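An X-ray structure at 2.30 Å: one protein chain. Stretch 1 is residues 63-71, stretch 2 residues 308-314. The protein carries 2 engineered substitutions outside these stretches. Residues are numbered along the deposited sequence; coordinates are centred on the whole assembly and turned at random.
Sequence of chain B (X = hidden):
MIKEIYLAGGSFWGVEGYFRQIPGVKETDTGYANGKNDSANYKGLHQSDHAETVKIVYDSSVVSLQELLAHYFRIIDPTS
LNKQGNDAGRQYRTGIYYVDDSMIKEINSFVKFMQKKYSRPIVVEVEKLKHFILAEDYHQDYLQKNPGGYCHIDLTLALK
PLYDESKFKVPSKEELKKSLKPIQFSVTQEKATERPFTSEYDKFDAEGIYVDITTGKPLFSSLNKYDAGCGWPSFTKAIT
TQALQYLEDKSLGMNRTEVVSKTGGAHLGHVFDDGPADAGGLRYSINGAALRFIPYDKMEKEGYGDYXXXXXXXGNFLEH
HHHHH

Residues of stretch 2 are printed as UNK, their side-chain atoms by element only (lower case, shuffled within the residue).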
ATOM      1  N   VAL B  63       5.678  11.037   2.091  1.00 34.17           N
ATOM      2  CA  VAL B  63       4.674  12.048   2.405  1.00 39.30           C
ATOM      3  C   VAL B  63       3.740  11.554   3.510  1.00 34.37           C
ATOM      4  O   VAL B  63       3.199  10.449   3.439  1.00 37.29           O
ATOM      5  CB  VAL B  63       3.854  12.446   1.151  1.00 32.39           C
ATOM      6  CG1 VAL B  63       3.255  11.221   0.470  1.00 23.74           C
ATOM      7  CG2 VAL B  63       2.775  13.460   1.512  1.00 29.06           C
ATOM      8  N   SER B  64       3.571  12.371   4.543  1.00 31.99           N
ATOM      9  CA  SER B  64       2.716  12.011   5.667  1.00 34.33           C
ATOM     10  C   SER B  64       1.255  12.318   5.369  1.00 34.08           C
ATOM     11  O   SER B  64       0.947  13.110   4.477  1.00 33.13           O
ATOM     12  CB  SER B  64       3.154  12.747   6.934  1.00 32.64           C
ATOM     13  OG  SER B  64       3.031  14.150   6.778  1.00 30.25           O
ATOM     14  N   LEU B  65       0.360  11.674   6.112  1.00 38.00           N
ATOM     15  CA  LEU B  65      -1.068  11.962   6.029  1.00 31.79           C
ATOM     16  C   LEU B  65      -1.330  13.436   6.320  1.00 33.67           C
ATOM     17  O   LEU B  65      -2.236  14.043   5.749  1.00 30.76           O
ATOM     18  CB  LEU B  65      -1.853  11.079   7.001  1.00 32.22           C
ATOM     19  CG  LEU B  65      -3.370  11.272   7.039  1.00 31.85           C
ATOM     20  CD1 LEU B  65      -3.979  11.038   5.665  1.00 28.99           C
ATOM     21  CD2 LEU B  65      -4.004  10.357   8.076  1.00 28.46           C
ATOM     22  N   GLN B  66      -0.522  14.003   7.212  1.00 33.19           N
ATOM     23  CA  GLN B  66      -0.641  15.406   7.588  1.00 36.18           C
ATOM     24  C   GLN B  66      -0.435  16.326   6.387  1.00 41.68           C
ATOM     25  O   GLN B  66      -1.201  17.269   6.182  1.00 33.24           O
ATOM     26  CB  GLN B  66       0.361  15.755   8.694  1.00 31.04           C
ATOM     27  CG  GLN B  66      -0.049  15.293  10.091  1.00 34.95           C
ATOM     28  CD  GLN B  66      -0.231  13.789  10.189  1.00 39.90           C
ATOM     29  OE1 GLN B  66       0.604  13.018   9.714  1.00 34.19           O
ATOM     30  NE2 GLN B  66      -1.330  13.365  10.804  1.00 36.87           N
ATOM     31  N   GLU B  67       0.597  16.050   5.595  1.00 32.99           N
ATOM     32  CA  GLU B  67       0.875  16.855   4.411  1.00 33.48           C
ATOM     33  C   GLU B  67      -0.211  16.671   3.355  1.00 29.48           C
ATOM     34  O   GLU B  67      -0.628  17.632   2.712  1.00 37.38           O
ATOM     35  CB  GLU B  67       2.245  16.508   3.822  1.00 33.01           C
ATOM     36  CG  GLU B  67       2.567  17.279   2.546  1.00 29.46           C
ATOM     37  CD  GLU B  67       3.979  17.041   2.048  1.00 43.57           C
ATOM     38  OE1 GLU B  67       4.294  17.488   0.924  1.00 41.78           O
ATOM     39  OE2 GLU B  67       4.775  16.414   2.777  1.00 44.89           O
ATOM     40  N   LEU B  68      -0.666  15.432   3.181  1.00 31.02           N
ATOM     41  CA  LEU B  68      -1.714  15.130   2.210  1.00 38.80           C
ATOM     42  C   LEU B  68      -3.008  15.872   2.528  1.00 36.41           C
ATOM     43  O   LEU B  68      -3.677  16.384   1.631  1.00 36.99           O
ATOM     44  CB  LEU B  68      -1.978  13.626   2.154  1.00 33.85           C
ATOM     45  CG  LEU B  68      -0.924  12.772   1.451  1.00 39.03           C
ATOM     46  CD1 LEU B  68      -1.373  11.325   1.398  1.00 32.06           C
ATOM     47  CD2 LEU B  68      -0.653  13.299   0.050  1.00 35.77           C
ATOM     48  N   LEU B  69      -3.356  15.927   3.809  1.00 36.57           N
ATOM     49  CA  LEU B  69      -4.548  16.645   4.236  1.00 38.73           C
ATOM     50  C   LEU B  69      -4.324  18.149   4.130  1.00 35.90           C
ATOM     51  O   LEU B  69      -5.264  18.913   3.914  1.00 39.57           O
ATOM     52  CB  LEU B  69      -4.934  16.255   5.663  1.00 37.88           C
ATOM     53  CG  LEU B  69      -5.428  14.816   5.831  1.00 38.78           C
ATOM     54  CD1 LEU B  69      -5.822  14.542   7.274  1.00 35.70           C
ATOM     55  CD2 LEU B  69      -6.590  14.537   4.889  1.00 35.93           C
ATOM     56  N   ALA B  70      -3.072  18.567   4.287  1.00 26.60           N
ATOM     57  CA  ALA B  70      -2.709  19.969   4.118  1.00 34.08           C
ATOM     58  C   ALA B  70      -2.901  20.388   2.663  1.00 31.45           C
ATOM     59  O   ALA B  70      -3.442  21.457   2.383  1.00 38.79           O
ATOM     60  CB  ALA B  70      -1.275  20.212   4.562  1.00 24.01           C
ATOM     61  N   HIS B  71      -2.451  19.541   1.741  1.00 29.93           N
ATOM     62  CA  HIS B  71      -2.665  19.767   0.316  1.00 38.82           C
ATOM     63  C   HIS B  71      -4.152  19.794  -0.008  1.00 32.13           C
ATOM     64  O   HIS B  71      -4.612  20.617  -0.800  1.00 47.07           O
ATOM     65  CB  HIS B  71      -1.975  18.687  -0.524  1.00 31.34           C
ATOM     66  CG  HIS B  71      -0.489  18.847  -0.618  1.00 33.59           C
ATOM     67  ND1 HIS B  71       0.107  19.854  -1.347  1.00 40.35           N
ATOM     68  CD2 HIS B  71       0.521  18.118  -0.088  1.00 39.92           C
ATOM     69  CE1 HIS B  71       1.420  19.743  -1.255  1.00 41.43           C
ATOM     70  NE2 HIS B  71       1.698  18.698  -0.495  1.00 41.93           N
ATOM     71  N   UNK B 308       2.145  22.460  13.350  1.00 41.15           N
ATOM     72  CA  UNK B 308       1.792  21.731  14.569  1.00 35.54           C
ATOM     73  C   UNK B 308       1.400  20.257  14.349  1.00 33.30           C
ATOM     74  O   UNK B 308       1.835  19.397  15.116  1.00 36.95           O
ATOM     75  c   UNK B 308       0.951  23.878  15.796  1.00 43.10           C
ATOM     76  c   UNK B 308       0.660  22.457  15.307  1.00 35.81           C
ATOM     77  c   UNK B 308      -0.273  24.475  16.473  1.00 34.74           C
ATOM     78  c   UNK B 308       2.148  23.895  16.735  1.00 37.34           C
ATOM     79  N   UNK B 309       0.582  19.952  13.318  1.00 34.96           N
ATOM     80  CA  UNK B 309       0.204  18.540  13.155  1.00 31.88           C
ATOM     81  C   UNK B 309       1.369  17.600  12.842  1.00 36.78           C
ATOM     82  O   UNK B 309       1.249  16.397  13.067  1.00 29.00           O
ATOM     83  c   UNK B 309      -1.336  19.947  12.004  1.00 31.36           C
ATOM     84  c   UNK B 309      -0.185  20.815  12.399  1.00 30.73           C
ATOM     85  c   UNK B 309      -0.777  18.577  11.980  1.00 26.32           C
ATOM     86  N   UNK B 310       2.476  18.133  12.332  1.00 31.58           N
ATOM     87  CA  UNK B 310       3.639  17.305  12.031  1.00 31.84           C
ATOM     88  C   UNK B 310       4.334  16.853  13.312  1.00 34.62           C
ATOM     89  O   UNK B 310       5.063  15.861  13.317  1.00 32.35           O
ATOM     90  c   UNK B 310       3.235  19.959   8.143  1.00 25.33           C
ATOM     91  c   UNK B 310       3.342  17.637   7.574  1.00 27.99           C
ATOM     92  c   UNK B 310       3.853  17.359   8.827  1.00 32.76           C
ATOM     93  c   UNK B 310       3.036  18.939   7.237  1.00 33.25           C
ATOM     94  c   UNK B 310       4.620  18.056  11.128  1.00 31.18           C
ATOM     95  o   UNK B 310       2.526  19.223   5.990  1.00 31.44           O
ATOM     96  c   UNK B 310       3.745  19.670   9.396  1.00 32.80           C
ATOM     97  c   UNK B 310       4.062  18.368   9.758  1.00 32.03           C
ATOM     98  N   UNK B 311       4.102  17.586  14.396  1.00 38.59           N
ATOM     99  CA  UNK B 311       4.640  17.218  15.700  1.00 34.71           C
ATOM    100  C   UNK B 311       3.636  16.357  16.459  1.00 39.97           C
ATOM    101  O   UNK B 311       3.989  15.317  17.015  1.00 36.54           O
ATOM    102  c   UNK B 311       5.611  18.038  17.868  1.00 29.77           C
ATOM    103  c   UNK B 311       5.931  19.369  15.775  1.00 33.35           C
ATOM    104  c   UNK B 311       4.990  18.457  16.543  1.00 42.56           C
ATOM    105  N   UNK B 312       2.383  16.801  16.476  1.00 39.25           N
ATOM    106  CA  UNK B 312       1.316  16.070  17.149  1.00 39.86           C
ATOM    107  C   UNK B 312       0.155  15.794  16.199  1.00 33.16           C
ATOM    108  O   UNK B 312      -0.800  16.568  16.140  1.00 39.25           O
ATOM    109  n   UNK B 312       2.437  16.664  22.534  1.00 56.38           N
ATOM    110  c   UNK B 312       0.815  16.849  18.367  1.00 40.44           C
ATOM    111  c   UNK B 312       1.243  17.772  20.653  1.00 41.37           C
ATOM    112  c   UNK B 312       2.251  17.933  21.779  1.00 51.59           C
ATOM    113  c   UNK B 312       1.836  17.006  19.481  1.00 44.83           C
ATOM    114  N   UNK B 313       0.240  14.685  15.447  1.00 32.08           N
ATOM    115  CA  UNK B 313      -0.784  14.279  14.475  1.00 33.49           C
ATOM    116  C   UNK B 313      -2.156  14.066  15.111  1.00 38.95           C
ATOM    117  O   UNK B 313      -3.176  14.230  14.441  1.00 38.80           O
ATOM    118  c   UNK B 313       0.759  12.489  14.916  1.00 37.13           C
ATOM    119  c   UNK B 313       1.356  13.726  15.501  1.00 30.64           C
ATOM    120  c   UNK B 313      -0.237  12.962  13.912  1.00 32.41           C
ATOM    121  N   UNK B 314      -2.173  13.703  16.389  1.00 37.10           N
ATOM    122  CA  UNK B 314      -3.422  13.511  17.115  1.00 40.48           C
ATOM    123  C   UNK B 314      -3.508  14.470  18.298  1.00 39.97           C
ATOM    124  O   UNK B 314      -4.219  14.213  19.269  1.00 42.72           O
ATOM    125  o   UNK B 314      -2.460  11.736  18.470  1.00 38.52           O
ATOM    126  c   UNK B 314      -3.569  12.064  17.622  1.00 45.88           C
ATOM    127  c   UNK B 314      -3.613  11.091  16.453  1.00 32.70           C
TER
HETATM  128  O   HOH W   1      -3.285  14.899  11.963  1.00 25.60           O

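Position 308 carries four side-chain carbons and no heteroatom. The chain forks at its second carbon, since the atom bonded to CA leads to one carbon that bears two more. It touches nothing on stretch 1, so the assignment rests on shape alone: Leu 308, with chi1 m and chi2 t.

Position 309 has three side-chain carbons, and the last of them lies within bonding distance of the residue's own backbone N, closing a five-membered ring. Only one residue does this, Pro 309. Its CA is 6.4 Å from the CA of Gln 66, the closest CA pair across the stretches, and its CA-to-CB bond points toward stretch 1. Gln 66 CG packs 3.4 Å from Pro 309 O and 3.9 Å from Pro 309 CB, van der Waals contacts made by the aliphatic part of the glutamine.

Position 310 shows one carbon followed by a six-carbon ring that bears an oxygen at the ring atom farthest from the backbone. A phenol of this kind identifies Tyr 310. Its CA-to-CB bond points sideways, but at chi1 -65° the side chain brings its far end to the start of the helix. Tyr 310 OH lies 3.3 Å from Glu 67 CA and 3.5 Å from Glu 67 CB; both partners are carbons, so these are packing distances. Ser 64 OG sits at the ring edge, near its plane, 3.6 Å from Tyr 310 CE1, and Gln 66 CB is 3.7 Å from that same carbon. Tyr 310 OH also comes to 4.2 Å from Ala 70 CB, while its hydrogen bonding is satisfied elsewhere in the structure.

Position 311 has three carbons, one carrying the other two: a fork directly at CB, hence Val 311. It makes no contact with stretch 1.

Position 312 is a row of four carbons ending in nitrogen, which is Lys 312. The CA-to-CB bond points away, and the residue touches a crystal neighbour.

Position 313 repeats the three-carbon ring closed onto N and is therefore Pro 313. Its CB lies 3.3 Å from Gln 66 NE2, a close contact between carbon and nitrogen.

Position 314 has one carbon bearing an oxygen and a carbon, the branching of Thr 314. It makes no contact with stretch 1.

The contact is small, burying 248 Å² in total, and no direct hydrogen bond crosses it. Gln 66 and Tyr 310 account for most of the covered area. The glutamine, with chi1 m and chi2 p, reaches both prolines, its CG against Pro 309 and its NE2 against Pro 313, and water 1 joins its amide to the second of them: the water accepts from Gln 66 NE2 at 2.7 Å and donates to Pro 313 O at 2.6 Å. Meanwhile Tyr 310 packs beside the helix start, where Glu 67 N gives a weak capping bond to Ser 64 OG (3.3 Å, 157°). Packing and one bridging water thus link the two stretches.

Stretch 2 308-314: LPYVKPT
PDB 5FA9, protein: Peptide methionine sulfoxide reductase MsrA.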